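Local coordinates for fructooligosaccharide ABC transporter substrate-binding protein FusA (Streptococcus pneumoniae, PDB 5G5Y) that binds short- and long-chain fructooligosaccharides, preferring tetrasaccharides and larger, as the solute-binding subunit of the FusABC-MsmK import transporter, at residues N74-K78 with G79-P83; K232-R235 with Q236-E239. One frame throughout, in Å; residues are numbered along the deposited sequence.

In the fold
From the N terminus the chain reaches contact 1 first. There helix 69-77 ends and a short loop turns back past its last turn on the way to helix 85-91. Val-80 and Ile-82 also bond through their backbones to Ser-314 and Ile-312, at and just beyond strand 310-312, an edge strand of a four-stranded mixed sheet. Helix 45-55 packs on Trp-75. Contact 2 follows much later, inside helix 225-239, and closes no loop. Its apolar side meets helix 157-169 and strand 181-183, and Ile-234 also reaches helix 429-455. The two contacts neither nest nor cross. The centres of contact 1 and contact 2 are about 51 Å apart, on opposite sides of the chain's centre.

Contact 1 (N74-K78 with G79-P83); sequences NWAKK and GVIIP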
# COMPACT_ATOMS: atom_id res chain seq x y z
N ASN A 74 18.88 -13.18 -6.67
CA ASN A 74 19.67 -13.51 -7.85
C ASN A 74 20.93 -12.64 -7.91
O ASN A 74 22.02 -13.17 -8.09
CB ASN A 74 18.86 -13.33 -9.12
CG ASN A 74 18.02 -14.53 -9.45
OD1 ASN A 74 18.35 -15.68 -9.07
ND2 ASN A 74 16.91 -14.30 -10.15
N TRP A 75 20.78 -11.33 -7.72
CA TRP A 75 21.93 -10.43 -7.82
C TRP A 75 22.98 -10.69 -6.73
O TRP A 75 24.18 -10.61 -7.00
CB TRP A 75 21.52 -8.97 -7.75
CG TRP A 75 20.68 -8.53 -8.86
CD1 TRP A 75 20.56 -9.12 -10.09
CD2 TRP A 75 19.78 -7.40 -8.87
NE1 TRP A 75 19.66 -8.42 -10.86
CE2 TRP A 75 19.16 -7.37 -10.14
CE3 TRP A 75 19.42 -6.44 -7.92
CZ2 TRP A 75 18.22 -6.39 -10.49
CZ3 TRP A 75 18.52 -5.45 -8.27
CH2 TRP A 75 17.91 -5.44 -9.55
N ALA A 76 22.51 -11.00 -5.53
CA ALA A 76 23.39 -11.38 -4.42
C ALA A 76 24.15 -12.66 -4.73
O ALA A 76 25.38 -12.71 -4.60
CB ALA A 76 22.60 -11.53 -3.13
N LYS A 77 23.40 -13.67 -5.16
CA LYS A 77 23.97 -15.00 -5.51
C LYS A 77 25.04 -14.90 -6.61
O LYS A 77 26.11 -15.51 -6.52
CB LYS A 77 22.83 -15.91 -5.96
CG LYS A 77 23.14 -17.37 -6.04
CD LYS A 77 21.95 -18.14 -6.62
CE LYS A 77 22.09 -19.64 -6.37
NZ LYS A 77 23.49 -20.14 -6.53
N LYS A 78 24.75 -14.10 -7.65
CA LYS A 78 25.72 -13.85 -8.71
C LYS A 78 26.81 -12.82 -8.38
O LYS A 78 27.66 -12.59 -9.20
CB LYS A 78 24.99 -13.40 -9.98
CG LYS A 78 24.00 -14.45 -10.51
CD LYS A 78 23.32 -13.96 -11.79
CE LYS A 78 21.79 -14.08 -11.77
NZ LYS A 78 21.26 -15.33 -12.35
N GLY A 79 26.78 -12.20 -7.20
CA GLY A 79 27.78 -11.19 -6.84
C GLY A 79 27.65 -9.86 -7.59
O GLY A 79 28.61 -9.10 -7.64
N VAL A 80 26.48 -9.56 -8.14
CA VAL A 80 26.24 -8.24 -8.76
C VAL A 80 26.14 -7.14 -7.69
O VAL A 80 26.69 -6.03 -7.87
CB VAL A 80 24.98 -8.30 -9.64
CG1 VAL A 80 24.53 -6.92 -10.10
CG2 VAL A 80 25.23 -9.22 -10.83
N ILE A 81 25.49 -7.46 -6.59
CA ILE A 81 25.35 -6.52 -5.48
C ILE A 81 26.05 -7.10 -4.28
O ILE A 81 26.22 -8.30 -4.22
CB ILE A 81 23.87 -6.17 -5.15
CG1 ILE A 81 23.05 -7.38 -4.67
CG2 ILE A 81 23.24 -5.53 -6.38
CD1 ILE A 81 21.62 -7.06 -4.26
N ILE A 82 26.37 -6.26 -3.31
CA ILE A 82 27.11 -6.68 -2.13
C ILE A 82 26.28 -6.56 -0.84
O ILE A 82 25.31 -5.76 -0.79
CB ILE A 82 28.41 -5.87 -1.96
CG1 ILE A 82 28.13 -4.37 -1.71
CG2 ILE A 82 29.26 -6.07 -3.21
CD1 ILE A 82 29.32 -3.60 -1.16
N PRO A 83 26.65 -7.36 0.19
CA PRO A 83 26.06 -7.14 1.50
C PRO A 83 26.51 -5.80 2.09
O PRO A 83 27.67 -5.40 1.92
CB PRO A 83 26.57 -8.32 2.35
CG PRO A 83 27.22 -9.26 1.40
CD PRO A 83 27.63 -8.46 0.20
O HOH W 1 26.64 -10.81 -3.03
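Trp-75 and Ile-81 form the close-packed side of this helix end. CB of Trp-75 lies 3.8 Å from CG1 of Ile-81, with CD1 and CG2 of the isoleucine only slightly farther off. CG1 of Ile-81 sits between its own backbone N and carbonyl carbon (chi1 63°), which lays the branch alongside the last helical turn, next to Ala-76. Val-80 approaches the same CB of Trp-75 with its own CB. The indole continues past both and packs on Arg-49, Asn-50 and Ile-53 of helix 45-55. The carbonyl of Trp-75 is gripped from the loop. The N of Val-80 gives the O of Trp-75 a bent bond of 2.8 Å, with an N-H...O angle of 135°. The N of Ile-81 gives the O of Trp-75 a weak bond at 3.4 Å.

The rest is looser. Lys-77 and Lys-78 are exposed, and their chains lead away from the loop. Apart from the lysine ends, a water joins the O of Ala-76 to the O of Ile-81, donating to each over 2.8 Å. The same O of Ala-76 accepts the N of Gly-79 at 3.0 Å. That donor stands well above the carbonyl plane, off the lone pairs. Gly-79 leaves the helix with a positive phi of 71°, a backbone conformation that glycine favours. The bonds from Val-80 N to the O of Trp-75 and from Gly-79 N to the O of Ala-76 make this a Schellman motif with glycine at C', closing helix 69-77.

Contact 2 (K232-R235 with Q236-E239); sequences KFIR and QLQE
Arg-235 and Glu-239 meet one helical turn apart in a salt bridge. NE of Arg-235 gives OE2 of Glu-239 a bond of 2.9 Å, bent to 135° at the hydrogen. The donor reaches the anti side of the carboxylate. The guanidinium and carboxylate planes stand nearly perpendicular, at 89°. CG of Glu-239 lies over one face of the guanidinium, toward its rim. A bend at chi2 (63°) turns the arginine chain along the helix toward Glu-239. NH1 is held separately by the O of Ile-454, which helps fix the group's rotation.

Beneath these side chains runs the i to i+4 ladder of an alpha helix, here the last turns of the amphipathic helix 225-239. The N of Glu-239 bonds to the O of Arg-235 at 2.8 Å.

The buried side is apolar. CD1 of Leu-237 sits 4.1 Å from CE2 of Phe-233 and 4.2 Å from CD1 of Ile-234. Gln-236 brings OE1 obliquely to the phenyl ring, 3.9 Å from CD1 of Phe-233.

Farther out, Ile-161 of helix 157-169 touches both Phe-233 and Leu-237. Phe-183 packs on Ile-234 and Leu-237. Lys-232 leads away to a salt bridge with Asp-460.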
# COMPACT_ATOMS: atom_id res chain seq x y z
N LYS A 232 -22.39 -15.43 1.18
CA LYS A 232 -23.84 -15.65 1.18
C LYS A 232 -24.55 -14.30 1.34
O LYS A 232 -25.60 -14.10 0.75
CB LYS A 232 -24.26 -16.61 2.26
CG LYS A 232 -23.82 -18.03 1.92
CD LYS A 232 -24.14 -18.98 3.04
CE LYS A 232 -25.63 -19.27 3.06
NZ LYS A 232 -25.89 -20.60 3.68
N PHE A 233 -23.93 -13.38 2.06
CA PHE A 233 -24.51 -12.03 2.22
C PHE A 233 -24.50 -11.25 0.89
O PHE A 233 -25.53 -10.70 0.47
CB PHE A 233 -23.79 -11.22 3.32
CG PHE A 233 -24.26 -9.80 3.44
CD1 PHE A 233 -25.50 -9.52 4.03
CD2 PHE A 233 -23.49 -8.75 2.97
CE1 PHE A 233 -25.97 -8.22 4.11
CE2 PHE A 233 -23.96 -7.43 3.08
CZ PHE A 233 -25.18 -7.17 3.65
N ILE A 234 -23.36 -11.25 0.19
CA ILE A 234 -23.28 -10.55 -1.08
C ILE A 234 -24.26 -11.23 -2.09
O ILE A 234 -24.94 -10.52 -2.87
CB ILE A 234 -21.84 -10.49 -1.63
CG1 ILE A 234 -20.87 -9.82 -0.61
CG2 ILE A 234 -21.80 -9.73 -2.96
CD1 ILE A 234 -21.24 -8.43 -0.17
N ARG A 235 -24.34 -12.56 -2.05
CA ARG A 235 -25.38 -13.29 -2.86
C ARG A 235 -26.83 -12.80 -2.59
O ARG A 235 -27.61 -12.64 -3.52
CB ARG A 235 -25.26 -14.78 -2.65
CG ARG A 235 -26.38 -15.60 -3.27
CD ARG A 235 -26.44 -15.48 -4.77
NE ARG A 235 -27.59 -16.23 -5.31
CZ ARG A 235 -27.94 -16.27 -6.60
NH1 ARG A 235 -27.25 -15.63 -7.51
NH2 ARG A 235 -29.03 -16.95 -6.96
N GLN A 236 -27.17 -12.60 -1.34
CA GLN A 236 -28.45 -11.99 -0.97
C GLN A 236 -28.65 -10.65 -1.64
O GLN A 236 -29.73 -10.42 -2.20
CB GLN A 236 -28.59 -11.78 0.53
CG GLN A 236 -28.80 -13.03 1.36
CD GLN A 236 -28.88 -12.65 2.85
OE1 GLN A 236 -27.87 -12.62 3.55
NE2 GLN A 236 -30.07 -12.31 3.31
N LEU A 237 -27.62 -9.79 -1.64
CA LEU A 237 -27.72 -8.53 -2.37
C LEU A 237 -27.95 -8.74 -3.84
O LEU A 237 -28.77 -8.01 -4.44
CB LEU A 237 -26.47 -7.64 -2.21
CG LEU A 237 -26.05 -7.35 -0.78
CD1 LEU A 237 -24.83 -6.42 -0.76
CD2 LEU A 237 -27.19 -6.80 0.04
N GLN A 238 -27.24 -9.68 -4.45
CA GLN A 238 -27.41 -9.96 -5.85
C GLN A 238 -28.86 -10.42 -6.14
O GLN A 238 -29.46 -9.98 -7.13
CB GLN A 238 -26.43 -11.04 -6.32
CG GLN A 238 -26.57 -11.48 -7.79
CD GLN A 238 -26.23 -10.41 -8.80
OE1 GLN A 238 -25.58 -9.39 -8.50
NE2 GLN A 238 -26.64 -10.65 -10.03
N GLU A 239 -29.37 -11.33 -5.32
CA GLU A 239 -30.72 -11.90 -5.55
C GLU A 239 -31.80 -10.82 -5.44
O GLU A 239 -32.80 -10.89 -6.14
CB GLU A 239 -31.02 -13.00 -4.54
CG GLU A 239 -30.25 -14.29 -4.77
CD GLU A 239 -30.50 -15.31 -3.66
OE1 GLU A 239 -31.31 -15.05 -2.78
OE2 GLU A 239 -29.92 -16.40 -3.67